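Local coordinates for protein nickel-dependent hydrogenase large subunit (Allochromatium vinosum, PDB 3MYR) that forms, with a small iron-sulfur subunit, a hydrogenase whose nickel-iron centre oxidises molecular hydrogen and passes the electrons to an acceptor, at residues Ala129-Ala134 with Glu182-Met186; Gly220-Ile226 with Thr460-Asn464. The contacts are given in a common frame with arbitrary orientation. Residue numbers count along the deposited sequence, not the author numbering.

Contact 1: Ala129-Ala134 with Glu182-Met186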
loop_
_atom_site.group_PDB
_atom_site.type_symbol
_atom_site.label_atom_id
_atom_site.label_comp_id
_atom_site.label_asym_id
_atom_site.label_seq_id
_atom_site.Cartn_x
_atom_site.Cartn_y
_atom_site.Cartn_z
ATOM N N ALA B 129 26.415 -16.860 19.252
ATOM C CA ALA B 129 25.149 -17.488 19.609
ATOM C C ALA B 129 24.063 -17.075 18.610
ATOM O O ALA B 129 23.144 -17.866 18.285
ATOM C CB ALA B 129 24.744 -17.122 21.090
ATOM N N THR B 130 24.135 -15.854 18.088
ATOM C CA THR B 130 23.107 -15.395 17.153
ATOM C C THR B 130 23.215 -16.226 15.854
ATOM O O THR B 130 22.208 -16.642 15.287
ATOM C CB THR B 130 23.285 -13.914 16.784
ATOM O OG1 THR B 130 23.248 -13.138 17.981
ATOM C CG2 THR B 130 22.190 -13.422 15.864
ATOM N N SER B 131 24.457 -16.507 15.458
ATOM C CA SER B 131 24.729 -17.351 14.308
ATOM C C SER B 131 24.229 -18.786 14.539
ATOM O O SER B 131 23.558 -19.332 13.673
ATOM C CB SER B 131 26.234 -17.351 14.031
ATOM O OG SER B 131 26.557 -18.314 13.068
ATOM N N GLU B 132 24.513 -19.376 15.717
ATOM C CA GLU B 132 23.983 -20.731 16.026
ATOM C C GLU B 132 22.457 -20.787 15.942
ATOM O O GLU B 132 21.904 -21.745 15.407
ATOM C CB GLU B 132 24.473 -21.268 17.402
ATOM C CG GLU B 132 25.961 -21.346 17.507
ATOM C CD GLU B 132 26.588 -22.524 16.724
ATOM O OE1 GLU B 132 27.827 -22.718 16.818
ATOM O OE2 GLU B 132 25.822 -23.308 16.108
ATOM N N LEU B 133 21.774 -19.774 16.482
ATOM C CA LEU B 133 20.357 -19.769 16.464
ATOM C C LEU B 133 19.875 -19.645 15.025
ATOM O O LEU B 133 18.997 -20.420 14.588
ATOM C CB LEU B 133 19.882 -18.535 17.193
ATOM C CG LEU B 133 18.475 -18.425 17.767
ATOM C CD1 LEU B 133 17.788 -17.068 17.675
ATOM C CD2 LEU B 133 17.483 -19.781 17.932
ATOM N N ALA B 134 20.405 -18.661 14.289
ATOM C CA ALA B 134 19.950 -18.501 12.878
ATOM C C ALA B 134 20.129 -19.780 12.127
ATOM O O ALA B 134 19.276 -20.160 11.320
ATOM C CB ALA B 134 20.725 -17.446 12.205
ATOM N N GLU B 182 19.948 -12.673 21.226
ATOM C CA GLU B 182 20.257 -13.374 19.956
ATOM C C GLU B 182 19.110 -13.338 18.946
ATOM O O GLU B 182 19.337 -13.122 17.752
ATOM C CB GLU B 182 20.644 -14.854 20.239
ATOM C CG GLU B 182 22.012 -14.982 20.907
ATOM C CD GLU B 182 22.047 -14.386 22.368
ATOM O OE1 GLU B 182 23.180 -13.864 22.767
ATOM O OE2 GLU B 182 20.927 -14.408 23.059
ATOM N N ALA B 183 17.873 -13.609 19.391
ATOM C CA ALA B 183 16.772 -13.598 18.459
ATOM C C ALA B 183 16.525 -12.153 17.997
ATOM O O ALA B 183 16.150 -11.913 16.844
ATOM C CB ALA B 183 15.476 -14.203 19.118
ATOM N N ASN B 184 16.693 -11.184 18.902
ATOM C CA ASN B 184 16.482 -9.790 18.477
ATOM C C ASN B 184 17.491 -9.408 17.408
ATOM O O ASN B 184 17.135 -8.720 16.434
ATOM C CB ASN B 184 16.567 -8.830 19.667
ATOM C CG ASN B 184 15.350 -8.972 20.634
ATOM O OD1 ASN B 184 14.218 -8.926 20.190
ATOM N ND2 ASN B 184 15.601 -9.057 21.938
ATOM N N LEU B 185 18.771 -9.787 17.601
ATOM C CA LEU B 185 19.815 -9.390 16.634
ATOM C C LEU B 185 19.550 -10.065 15.285
ATOM O O LEU B 185 19.627 -9.419 14.258
ATOM C CB LEU B 185 21.256 -9.712 17.175
ATOM C CG LEU B 185 22.426 -9.337 16.228
ATOM C CD1 LEU B 185 22.360 -7.824 15.757
ATOM C CD2 LEU B 185 23.801 -9.696 16.870
ATOM N N MET B 186 19.073 -11.314 15.305
ATOM C CA MET B 186 18.794 -12.033 14.110
ATOM C C MET B 186 17.678 -11.315 13.307
ATOM O O MET B 186 17.774 -11.137 12.092
ATOM C CB MET B 186 18.349 -13.452 14.446
ATOM C CG MET B 186 17.996 -14.279 13.198
ATOM S SD MET B 186 17.453 -15.999 13.646
ATOM C CE MET B 186 15.741 -15.643 14.045
#
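Two helices, 127-137 and 181-201, meet steeply here: the axes of the short segments cross at -75° and approach to 8.7 Å. The tightest point lies near the start of both, where the CA atoms of T130 and E182 are 4.5 Å apart and CB of T130 points sideways. Its methyl rests on the first turn of the other helix, over the E182 O to M186 N hydrogen bond, CG2 of T130 lying 3.4 Å from O of E182 and 3.8 Å from N of M186, while OG1 of T130 is 3.7 Å from CD2 of L185. One turn on, L133 supplies the second bump: its CD1 drops to 3.7 Å from CA of A183 and 4.2 Å from SD of M186. Helix 181-201 answers with two bumps of its own. E182 lays CG 3.5 Å from CB of A129, and M186, extended through chi1 and chi2, brings SD to 3.6 Å from CA of A134, where the bare alanine leaves room for the sulfur. F148 of helix 145-160 packs on T130 and A134. No hydrogen bond spans the segments; OG1 of T130 bonds O of D126 and OE1 of E182 its N, just before helix 127-137. The meeting surfaces are mostly carbon and sulfur, with some backbone in van der Waals contact, which implies steep helix-helix packing, held by fit, at the subunit's periphery.

Contact 2: Gly220-Ile226 with Thr460-Asn464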
loop_
_atom_site.group_PDB
_atom_site.type_symbol
_atom_site.label_atom_id
_atom_site.label_comp_id
_atom_site.label_asym_id
_atom_site.label_seq_id
_atom_site.Cartn_x
_atom_site.Cartn_y
_atom_site.Cartn_z
ATOM N N GLY B 220 -9.242 -4.960 -20.558
ATOM C CA GLY B 220 -9.208 -5.869 -21.684
ATOM C C GLY B 220 -7.930 -6.683 -21.817
ATOM O O GLY B 220 -7.831 -7.532 -22.698
ATOM N N GLY B 221 -6.921 -6.446 -20.977
ATOM C CA GLY B 221 -5.695 -7.291 -21.055
ATOM C C GLY B 221 -4.559 -6.710 -20.254
ATOM O O GLY B 221 -4.827 -6.160 -19.178
ATOM N N VAL B 222 -3.309 -6.832 -20.741
ATOM C CA VAL B 222 -2.157 -6.149 -20.142
ATOM C C VAL B 222 -1.514 -5.304 -21.223
ATOM O O VAL B 222 -1.666 -5.605 -22.426
ATOM C CB VAL B 222 -1.142 -7.140 -19.515
ATOM C CG1 VAL B 222 -1.829 -7.919 -18.346
ATOM C CG2 VAL B 222 -0.594 -8.176 -20.639
ATOM N N PRO B 223 -0.888 -4.171 -20.821
ATOM C CA PRO B 223 -0.345 -3.296 -21.884
ATOM C C PRO B 223 0.948 -3.875 -22.474
ATOM O O PRO B 223 1.340 -3.479 -23.554
ATOM C CB PRO B 223 -0.045 -1.945 -21.155
ATOM C CG PRO B 223 -0.235 -2.186 -19.697
ATOM C CD PRO B 223 -0.769 -3.594 -19.459
ATOM N N SER B 224 1.629 -4.778 -21.777
ATOM C CA SER B 224 2.941 -5.269 -22.253
ATOM C C SER B 224 2.791 -6.371 -23.315
ATOM O O SER B 224 2.382 -7.464 -22.994
ATOM C CB SER B 224 3.620 -5.918 -21.067
ATOM O OG SER B 224 2.773 -6.915 -20.490
ATOM N N PRO B 225 3.169 -6.108 -24.569
ATOM C CA PRO B 225 2.968 -7.176 -25.557
ATOM C C PRO B 225 4.110 -8.185 -25.519
ATOM O O PRO B 225 5.150 -7.947 -24.859
ATOM C CB PRO B 225 2.962 -6.409 -26.921
ATOM C CG PRO B 225 3.768 -5.139 -26.620
ATOM C CD PRO B 225 3.681 -4.856 -25.146
ATOM N N ILE B 226 3.897 -9.322 -26.186
ATOM C CA ILE B 226 4.878 -10.408 -26.225
ATOM C C ILE B 226 5.283 -10.542 -27.683
ATOM O O ILE B 226 4.413 -10.633 -28.591
ATOM C CB ILE B 226 4.230 -11.739 -25.750
ATOM C CG1 ILE B 226 3.833 -11.657 -24.242
ATOM C CG2 ILE B 226 5.177 -12.870 -26.021
ATOM C CD1 ILE B 226 2.841 -12.778 -23.795
ATOM N N THR B 460 0.408 -15.395 -28.672
ATOM C CA THR B 460 1.134 -14.274 -28.067
ATOM C C THR B 460 0.179 -13.101 -27.840
ATOM O O THR B 460 0.605 -11.973 -27.665
ATOM C CB THR B 460 2.329 -13.827 -28.916
ATOM O OG1 THR B 460 1.876 -13.472 -30.223
ATOM C CG2 THR B 460 3.345 -14.921 -29.090
ATOM N N LYS B 461 -1.124 -13.364 -27.886
ATOM C CA LYS B 461 -2.064 -12.309 -27.655
ATOM C C LYS B 461 -2.059 -11.818 -26.165
ATOM O O LYS B 461 -2.018 -12.646 -25.247
ATOM C CB LYS B 461 -3.419 -12.855 -28.078
ATOM C CG LYS B 461 -4.553 -11.861 -28.045
ATOM C CD LYS B 461 -5.009 -11.624 -29.462
ATOM C CE LYS B 461 -6.161 -10.631 -29.491
ATOM N NZ LYS B 461 -5.634 -9.277 -29.867
ATOM N N THR B 462 -2.191 -10.504 -25.937
ATOM C CA THR B 462 -2.185 -9.961 -24.572
ATOM C C THR B 462 -3.322 -8.949 -24.359
ATOM O O THR B 462 -3.535 -8.466 -23.233
ATOM C CB THR B 462 -0.813 -9.241 -24.248
ATOM O OG1 THR B 462 -0.446 -8.427 -25.375
ATOM C CG2 THR B 462 0.331 -10.247 -23.966
ATOM N N PHE B 463 -4.122 -8.680 -25.395
ATOM C CA PHE B 463 -5.141 -7.629 -25.270
ATOM C C PHE B 463 -6.327 -7.889 -26.156
ATOM O O PHE B 463 -6.178 -8.087 -27.376
ATOM C CB PHE B 463 -4.493 -6.267 -25.611
ATOM C CG PHE B 463 -5.455 -5.112 -25.606
ATOM C CD1 PHE B 463 -5.861 -4.517 -26.804
ATOM C CD2 PHE B 463 -5.922 -4.584 -24.412
ATOM C CE1 PHE B 463 -6.741 -3.365 -26.783
ATOM C CE2 PHE B 463 -6.856 -3.489 -24.383
ATOM C CZ PHE B 463 -7.249 -2.892 -25.583
ATOM N N ASN B 464 -7.513 -7.881 -25.556
ATOM C CA ASN B 464 -8.752 -8.094 -26.288
ATOM C C ASN B 464 -9.222 -6.655 -26.636
ATOM O O ASN B 464 -9.616 -5.886 -25.736
ATOM C CB ASN B 464 -9.745 -8.781 -25.334
ATOM C CG ASN B 464 -11.143 -8.982 -25.951
ATOM O OD1 ASN B 464 -12.048 -9.648 -25.366
ATOM N ND2 ASN B 464 -11.365 -8.331 -27.026
HETATM O O HOH W 1 -0.490 -5.912 -24.816
HETATM O O HOH W 2 1.175 -9.417 -27.320
HETATM O O HOH W 3 4.374 -12.128 -31.076
#
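Segments 220-226 and 460-464, neither a regular strand, run antiparallel and share a single beta bridge at G221 and F463, a non-hydrogen-bonded pair with CA atoms 4.3 Å apart. The flanking bonds are near linear: N464 N to G220 O is 2.9 Å (173°) and V222 N to T462 O is 3.0 Å (160°). Backbone angles of 101/-5 at G220 and 168/-143 at G221 suit glycine, and a CB on G221 would fall 2.1 Å from T462 O. F463, with chi1 t, sets its ring obliquely beside this pair, CD2 lying 4.0 Å from G221 N. T462 is the central side chain. At chi1 44° (p) its OG1 donates to water 1 (2.6 Å), which donates to V222 O, and accepts from water 2 (2.7 Å), which also joins I226 N to T460 O. The same rotamer carries CG2 of T462 to 3.6 Å from CD1 of I226, whose m, t conformation places CD1 there. V222 (m) brings CG2 to 3.8 Å from CB of T462, and T460 (p) has its CG2 4.1 Å from CG2 of I226. K461 runs forward so that its NZ donates to F463 O at 2.8 Å; NZ also forms salt bridges with E465 and with D204 of the small subunit, which accepts from T462 N as well. F203 of that subunit stacks edge-to-face with F463, placing the pairing at the heterodimer interface. Within the large subunit, V222 packs on A88 and I91 of helix 86-112, while I226 rests against L451 and V455 of helix 426-456, whose end 460-464 follows.

How the contacts relate
Contacts 1 and 2 lie in separate regions of the large subunit: their centres are 47 Å apart, their nearest atoms about 36 Å, and nothing touches between them. Each is peripheral, with centres 29 and 27 Å respectively from the centre of the chain, and both are away from the nickel-iron pocket and the magnesium site. In sequence they follow in series, contact 1 closing at M186 before contact 2 opens at G220. Their spans differ: 47 residues separate the segments of the helix crossing, against 233 for the loop pairing. Their surroundings differ too, since only contact 2 meets the small subunit; contact 1 is touched by no other chain of the assembly.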